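Local coordinates for DNA repair protein RAD7 (Saccharomyces cerevisiae, PDB 5ZB2) that works in global genome nucleotide excision repair as part of a complex with ABF1 and RAD16, helping to remove damage such as UV lesions from nontranscribed DNA, at residues 228-231 with 232-236; 357-360 with 361-365; 260-263 with 264-268. One frame throughout, in Å; residues are numbered along the deposited sequence.

Contact 1. Residues 228-231 with 232-236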
loop_
_atom_site.group_PDB
_atom_site.type_symbol
_atom_site.label_atom_id
_atom_site.label_comp_id
_atom_site.label_asym_id
_atom_site.label_seq_id
_atom_site.Cartn_x
_atom_site.Cartn_y
_atom_site.Cartn_z
ATOM N N ILE A 228 24.666 12.869 -36.720
ATOM C CA ILE A 228 26.042 13.326 -36.899
ATOM C C ILE A 228 26.442 14.242 -35.752
ATOM O O ILE A 228 27.483 14.048 -35.115
ATOM C CB ILE A 228 26.207 14.017 -38.263
ATOM C CG1 ILE A 228 26.044 12.989 -39.384
ATOM C CG2 ILE A 228 27.574 14.708 -38.365
ATOM C CD1 ILE A 228 25.856 13.601 -40.754
ATOM N N ASN A 229 25.618 15.253 -35.468
ATOM C CA ASN A 229 25.918 16.162 -34.365
ATOM C C ASN A 229 26.037 15.406 -33.049
ATOM O O ASN A 229 26.915 15.700 -32.230
ATOM C CB ASN A 229 24.844 17.245 -34.272
ATOM C CG ASN A 229 24.881 18.198 -35.454
ATOM O OD1 ASN A 229 25.858 18.231 -36.200
ATOM N ND2 ASN A 229 23.822 18.978 -35.627
ATOM N N LEU A 230 25.171 14.414 -32.834
ATOM C CA LEU A 230 25.254 13.620 -31.613
ATOM C C LEU A 230 26.554 12.825 -31.564
ATOM O O LEU A 230 27.215 12.763 -30.521
ATOM C CB LEU A 230 24.044 12.692 -31.521
ATOM C CG LEU A 230 23.758 12.029 -30.176
ATOM C CD1 LEU A 230 23.567 13.061 -29.075
ATOM C CD2 LEU A 230 22.521 11.157 -30.309
ATOM N N LEU A 231 26.942 12.214 -32.687
ATOM C CA LEU A 231 28.194 11.467 -32.723
ATOM C C LEU A 231 29.394 12.377 -32.497
ATOM O O LEU A 231 30.384 11.955 -31.891
ATOM C CB LEU A 231 28.331 10.727 -34.055
ATOM C CG LEU A 231 27.402 9.528 -34.258
ATOM C CD1 LEU A 231 27.528 8.985 -35.675
ATOM C CD2 LEU A 231 27.696 8.433 -33.242
ATOM N N GLY A 232 29.328 13.622 -32.972
ATOM C CA GLY A 232 30.383 14.578 -32.693
ATOM C C GLY A 232 30.569 14.846 -31.216
ATOM O O GLY A 232 31.611 15.373 -30.814
ATOM N N GLN A 233 29.579 14.492 -30.396
ATOM C CA GLN A 233 29.632 14.680 -28.953
ATOM C C GLN A 233 30.062 13.417 -28.214
ATOM O O GLN A 233 30.959 13.471 -27.366
ATOM C CB GLN A 233 28.256 15.140 -28.452
ATOM C CG GLN A 233 28.191 15.457 -26.970
ATOM C CD GLN A 233 28.989 16.692 -26.603
ATOM O OE1 GLN A 233 30.042 16.603 -25.968
ATOM N NE2 GLN A 233 28.486 17.855 -26.999
ATOM N N ILE A 234 29.454 12.273 -28.528
ATOM C CA ILE A 234 29.621 11.060 -27.730
ATOM C C ILE A 234 30.470 10.002 -28.415
ATOM O O ILE A 234 30.820 9.004 -27.764
ATOM C CB ILE A 234 28.254 10.452 -27.340
ATOM C CG1 ILE A 234 27.519 9.923 -28.579
ATOM C CG2 ILE A 234 27.401 11.491 -26.618
ATOM C CD1 ILE A 234 26.241 9.154 -28.264
ATOM N N GLY A 235 30.809 10.171 -29.695
ATOM C CA GLY A 235 31.465 9.100 -30.431
ATOM C C GLY A 235 32.717 8.570 -29.756
ATOM O O GLY A 235 33.053 7.389 -29.896
ATOM N N ARG A 236 33.411 9.423 -29.003
ATOM C CA ARG A 236 34.712 9.050 -28.453
ATOM C C ARG A 236 34.595 7.908 -27.447
ATOM O O ARG A 236 35.427 6.993 -27.443
ATOM C CB ARG A 236 35.360 10.278 -27.813
ATOM C CG ARG A 236 36.678 10.018 -27.097
ATOM C CD ARG A 236 37.259 11.320 -26.558
ATOM N NE ARG A 236 36.239 12.141 -25.906
ATOM C CZ ARG A 236 35.935 12.091 -24.611
ATOM N NH1 ARG A 236 36.576 11.265 -23.794
ATOM N NH2 ARG A 236 34.986 12.878 -24.128
#
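Two amides share the planar carbonyl of L230. I234 N is 3.0 Å from L230 O and lies nearly along the C=O axis. Q233 N, at 2.9 Å, approaches L230 O from over the face of the carbonyl, 62° off its plane. The CB of Q233 closes in as well, 3.3 Å from L230 O. G232 N is hydrogen-bonded to I228 O, and G235 N reaches L231 O at 2.9 Å. These are i to i+4 bonds of the C-terminal part of helix 224-234, with an i to i+3 bond of Q233 added at L230.

The side chain of I234 runs back over the same turn. With chi1 at 67°, its CG1 sits between the backbone N and the carbonyl carbon and comes 3.5 Å from L230 O; the chain then extends so that CD1 of I234 meets CG of L230 at 4.3 Å, an apolar contact one turn apart. Both side chains also pack on L211 of strand 210-214, joining the helix to its neighbouring strand in the leucine-rich repeat solenoid, while L231 touches L258 and F261 of helix 251-261.

Chemically, L230 O is gripped by two backbone amides right beside the buried side chains of L230 and I234, whose aliphatic branches do the packing on this side of the helix.

Contact 2. Residues 357-360 with 361-365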
loop_
_atom_site.group_PDB
_atom_site.type_symbol
_atom_site.label_atom_id
_atom_site.label_comp_id
_atom_site.label_asym_id
_atom_site.label_seq_id
_atom_site.Cartn_x
_atom_site.Cartn_y
_atom_site.Cartn_z
ATOM N N ARG A 357 18.599 -15.398 -48.331
ATOM C CA ARG A 357 18.352 -16.203 -49.524
ATOM C C ARG A 357 19.443 -17.246 -49.758
ATOM O O ARG A 357 19.152 -18.424 -49.986
ATOM C CB ARG A 357 18.229 -15.264 -50.727
ATOM C CG ARG A 357 18.199 -15.926 -52.099
ATOM C CD ARG A 357 18.299 -14.871 -53.194
ATOM N NE ARG A 357 19.481 -14.031 -53.018
ATOM C CZ ARG A 357 20.716 -14.391 -53.356
ATOM N NH1 ARG A 357 20.946 -15.580 -53.898
ATOM N NH2 ARG A 357 21.725 -13.558 -53.143
ATOM N N CYS A 358 20.710 -16.828 -49.719
ATOM C CA CYS A 358 21.791 -17.689 -50.186
ATOM C C CYS A 358 22.061 -18.881 -49.273
ATOM O O CYS A 358 22.762 -19.805 -49.697
ATOM C CB CYS A 358 23.075 -16.870 -50.348
ATOM S SG CYS A 358 23.825 -16.374 -48.789
ATOM N N VAL A 359 21.528 -18.899 -48.049
ATOM C CA VAL A 359 21.864 -19.959 -47.102
ATOM C C VAL A 359 21.306 -21.286 -47.600
ATOM O O VAL A 359 20.126 -21.387 -47.960
ATOM C CB VAL A 359 21.333 -19.621 -45.701
ATOM C CG1 VAL A 359 21.657 -20.737 -44.710
ATOM C CG2 VAL A 359 21.921 -18.309 -45.212
ATOM N N ASP A 360 22.154 -22.311 -47.619
ATOM C CA ASP A 360 21.739 -23.666 -47.967
ATOM C C ASP A 360 22.472 -24.633 -47.043
ATOM O O ASP A 360 23.175 -24.223 -46.114
ATOM C CB ASP A 360 21.996 -23.961 -49.454
ATOM C CG ASP A 360 23.469 -23.873 -49.832
ATOM O OD1 ASP A 360 24.339 -24.066 -48.958
ATOM O OD2 ASP A 360 23.755 -23.619 -51.022
ATOM N N ASP A 361 22.314 -25.932 -47.307
ATOM C CA ASP A 361 22.919 -26.943 -46.445
ATOM C C ASP A 361 24.435 -26.797 -46.404
ATOM O O ASP A 361 25.053 -26.968 -45.348
ATOM C CB ASP A 361 22.529 -28.341 -46.924
ATOM C CG ASP A 361 21.038 -28.598 -46.821
ATOM O OD1 ASP A 361 20.390 -28.009 -45.928
ATOM O OD2 ASP A 361 20.514 -29.389 -47.633
ATOM N N SER A 362 25.050 -26.483 -47.547
ATOM C CA SER A 362 26.499 -26.323 -47.589
ATOM C C SER A 362 26.967 -25.203 -46.671
ATOM O O SER A 362 28.047 -25.299 -46.076
ATOM C CB SER A 362 26.954 -26.054 -49.024
ATOM O OG SER A 362 26.607 -27.130 -49.878
ATOM N N VAL A 363 26.177 -24.136 -46.544
ATOM C CA VAL A 363 26.555 -23.032 -45.666
ATOM C C VAL A 363 26.431 -23.452 -44.205
ATOM O O VAL A 363 27.348 -23.242 -43.403
ATOM C CB VAL A 363 25.701 -21.788 -45.972
ATOM C CG1 VAL A 363 26.121 -20.622 -45.090
ATOM C CG2 VAL A 363 25.814 -21.408 -47.444
ATOM N N ILE A 364 25.293 -24.048 -43.839
ATOM C CA ILE A 364 25.116 -24.543 -42.476
ATOM C C ILE A 364 26.227 -25.523 -42.124
ATOM O O ILE A 364 26.790 -25.478 -41.023
ATOM C CB ILE A 364 23.725 -25.188 -42.321
ATOM C CG1 ILE A 364 22.619 -24.157 -42.584
ATOM C CG2 ILE A 364 23.565 -25.818 -40.940
ATOM C CD1 ILE A 364 22.649 -22.940 -41.664
ATOM N N GLN A 365 26.550 -26.428 -43.048
ATOM C CA GLN A 365 27.647 -27.364 -42.833
ATOM C C GLN A 365 28.943 -26.621 -42.539
ATOM O O GLN A 365 29.613 -26.885 -41.534
ATOM C CB GLN A 365 27.804 -28.262 -44.063
ATOM C CG GLN A 365 29.039 -29.161 -44.067
ATOM C CD GLN A 365 28.979 -30.261 -43.027
ATOM O OE1 GLN A 365 28.273 -30.152 -42.026
ATOM N NE2 GLN A 365 29.722 -31.335 -43.266
#
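The side chain of D360 folds forward over the first turn of helix 361-370 and caps it. Its CG lies between the backbone N and the carbonyl carbon (chi1 61°), which carries D360 OD1 to V363 N at 3.0 Å; the amide meets OD1 nearly along the C-O bond, with an N-H...O angle of 148°. D360 is thus the N-cap, and V363 is the third residue of the helix. The same V363 N has a weak second bond to D360 O, and I364 N is hydrogen-bonded to D360 O at 3.1 Å, the first i to i+4 bond of the helix. OD1 is closely surrounded: besides the amide, CB of S362 lies 3.3 Å and CG2 of V363 3.4 Å from D360 OD1.

Before the cap, V359 reaches across to I364 with its CG1 branch. On the other side of the pair, the bend of I364 at chi2 (-59°) folds its CD1 back to V359 CG1, 3.9 Å away, and the two side chains cross obliquely. This pairing of the residue before the N-cap with the fourth residue of the helix is a hydrophobic staple. V359 CG1 also stands 4.4 Å from V363 CB. The staple packs on F340 of helix 337-341, which touches both valines, and, through I364, on V379. D361 points away, its OD2 hydrogen-bonded to T386 OG1.

The chemistry pairs a polar cap with an apolar clasp: D360 OD1 accepts a hydrogen bond from an amide of the first turn, and the negative charge of the carboxylate would probably interact favourably with the positive end of the helix dipole.

Contact 3. Residues 260-263 with 264-268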
loop_
_atom_site.group_PDB
_atom_site.type_symbol
_atom_site.label_atom_id
_atom_site.label_comp_id
_atom_site.label_asym_id
_atom_site.label_seq_id
_atom_site.Cartn_x
_atom_site.Cartn_y
_atom_site.Cartn_z
ATOM N N ALA A 260 33.717 9.796 -39.015
ATOM C CA ALA A 260 34.380 11.006 -38.548
ATOM C C ALA A 260 34.730 10.920 -37.068
ATOM O O ALA A 260 35.826 11.324 -36.664
ATOM C CB ALA A 260 33.490 12.222 -38.807
ATOM N N PHE A 261 33.823 10.388 -36.244
ATOM C CA PHE A 261 33.892 10.592 -34.804
ATOM C C PHE A 261 34.055 9.323 -33.980
ATOM O O PHE A 261 34.105 9.417 -32.749
ATOM C CB PHE A 261 32.638 11.335 -34.328
ATOM C CG PHE A 261 32.453 12.678 -34.972
ATOM C CD1 PHE A 261 33.377 13.691 -34.772
ATOM C CD2 PHE A 261 31.351 12.931 -35.768
ATOM C CE1 PHE A 261 33.206 14.930 -35.363
ATOM C CE2 PHE A 261 31.176 14.168 -36.358
ATOM C CZ PHE A 261 32.101 15.167 -36.155
ATOM N N ILE A 262 34.148 8.151 -34.599
ATOM C CA ILE A 262 34.430 6.923 -33.855
ATOM C C ILE A 262 35.936 6.689 -33.903
ATOM O O ILE A 262 36.516 6.649 -34.998
ATOM C CB ILE A 262 33.667 5.716 -34.426
ATOM C CG1 ILE A 262 32.153 5.920 -34.325
ATOM C CG2 ILE A 262 34.084 4.429 -33.717
ATOM C CD1 ILE A 262 31.605 5.934 -32.901
ATOM N N PRO A 263 36.612 6.525 -32.765
ATOM C CA PRO A 263 38.067 6.336 -32.800
ATOM C C PRO A 263 38.452 5.002 -33.415
ATOM O O PRO A 263 37.712 4.017 -33.340
ATOM C CB PRO A 263 38.469 6.401 -31.323
ATOM C CG PRO A 263 37.250 5.975 -30.585
ATOM C CD PRO A 263 36.085 6.481 -31.389
ATOM N N GLU A 264 39.643 4.983 -34.022
ATOM C CA GLU A 264 40.128 3.772 -34.678
ATOM C C GLU A 264 40.231 2.621 -33.687
ATOM O O GLU A 264 39.924 1.472 -34.024
ATOM C CB GLU A 264 41.483 4.040 -35.337
ATOM C CG GLU A 264 41.517 5.298 -36.192
ATOM C CD GLU A 264 42.769 5.401 -37.044
ATOM O OE1 GLU A 264 42.685 5.133 -38.262
ATOM O OE2 GLU A 264 43.838 5.744 -36.496
ATOM N N LYS A 265 40.675 2.910 -32.463
ATOM C CA LYS A 265 40.595 1.957 -31.358
ATOM C C LYS A 265 39.170 2.039 -30.822
ATOM O O LYS A 265 38.878 2.691 -29.817
ATOM C CB LYS A 265 41.627 2.272 -30.281
ATOM C CG LYS A 265 43.018 2.584 -30.808
ATOM C CD LYS A 265 43.594 1.428 -31.605
ATOM C CE LYS A 265 44.974 1.766 -32.146
ATOM N NZ LYS A 265 45.533 0.662 -32.970
ATOM N N CYS A 266 38.265 1.379 -31.530
ATOM C CA CYS A 266 36.841 1.560 -31.279
ATOM C C CYS A 266 36.407 0.751 -30.061
ATOM O O CYS A 266 36.577 -0.471 -30.049
ATOM C CB CYS A 266 36.037 1.138 -32.496
ATOM S SG CYS A 266 34.279 1.329 -32.256
ATOM N N PRO A 267 35.839 1.382 -29.028
ATOM C CA PRO A 267 35.373 0.631 -27.858
ATOM C C PRO A 267 33.985 0.025 -27.998
ATOM O O PRO A 267 33.464 -0.496 -27.008
ATOM C CB PRO A 267 35.381 1.702 -26.757
ATOM C CG PRO A 267 35.042 2.956 -27.488
ATOM C CD PRO A 267 35.693 2.836 -28.838
ATOM N N LEU A 268 33.371 0.073 -29.178
ATOM C CA LEU A 268 32.001 -0.409 -29.323
ATOM C C LEU A 268 31.905 -1.888 -28.973
ATOM O O LEU A 268 32.654 -2.720 -29.494
ATOM C CB LEU A 268 31.498 -0.176 -30.746
ATOM C CG LEU A 268 31.124 1.258 -31.129
ATOM C CD1 LEU A 268 30.719 1.294 -32.592
ATOM C CD2 LEU A 268 29.999 1.797 -30.250
#
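Apolar contacts join I262 and P263 to C266 and P267 where the chain leaves helix 251-261. I262, the first residue to leave helical backbone angles, sends CG2 against the sulfur of C266, with I262 CG2 and C266 SG 3.4 Å apart. Farther along, the side chains of P263 and P267 cross at about a right angle, P263 CG lying 3.9 Å from P267 CD. I262 also packs on F287 of helix 281-290, and L293 touches C266.

Two carbon-to-oxygen approaches add van der Waals contact: P263 CG is 3.7 Å from K265 O, and C266 CB rests 3.4 Å from P263 O.

Between the two prolines the backbone turns sharply. K265 is the centre of an inverse gamma turn, closed by a weak bond from C266 N to E264 O at 3.0 Å. This is the connection that, in a leucine-rich repeat, leads from the convex-side helix to the next strand of the inner face, here from helix 251-261 to strand 270-272. E264 and C266 also make backbone bonds with E292, just after helix 281-290.

Polar contact involves the sulfur too. The torsion of C266 (chi1 180°) sets SG anti to its backbone nitrogen, where C266 SG accepts from L268 N at 3.4 Å with an N-H...S angle of 161°. Since an alanine here has no sulfur, the L268 amide would probably be left without this acceptor and the packing against I262 CG2 thinned.

In the fold
Along the chain the order is contact 1, contact 3, contact 2, all within the leucine-rich repeat part of Rad7. Contacts 1 and 3 lie on successive helices, 224-234 and 251-261, the second running on into the loop after its helix; their centres are about 11 Å apart. They touch directly, F261 CB lying 3.4 Å from L231 O. Contact 2 starts helix 361-370, near the C-terminal end of the solenoid, its centre about 39 Å from that of contact 1 and about 33 Å from that of contact 3. Contacts 1 and 3 thus pack neighbouring helices side by side in the solenoid, while contact 2 opens a helix far along the same array.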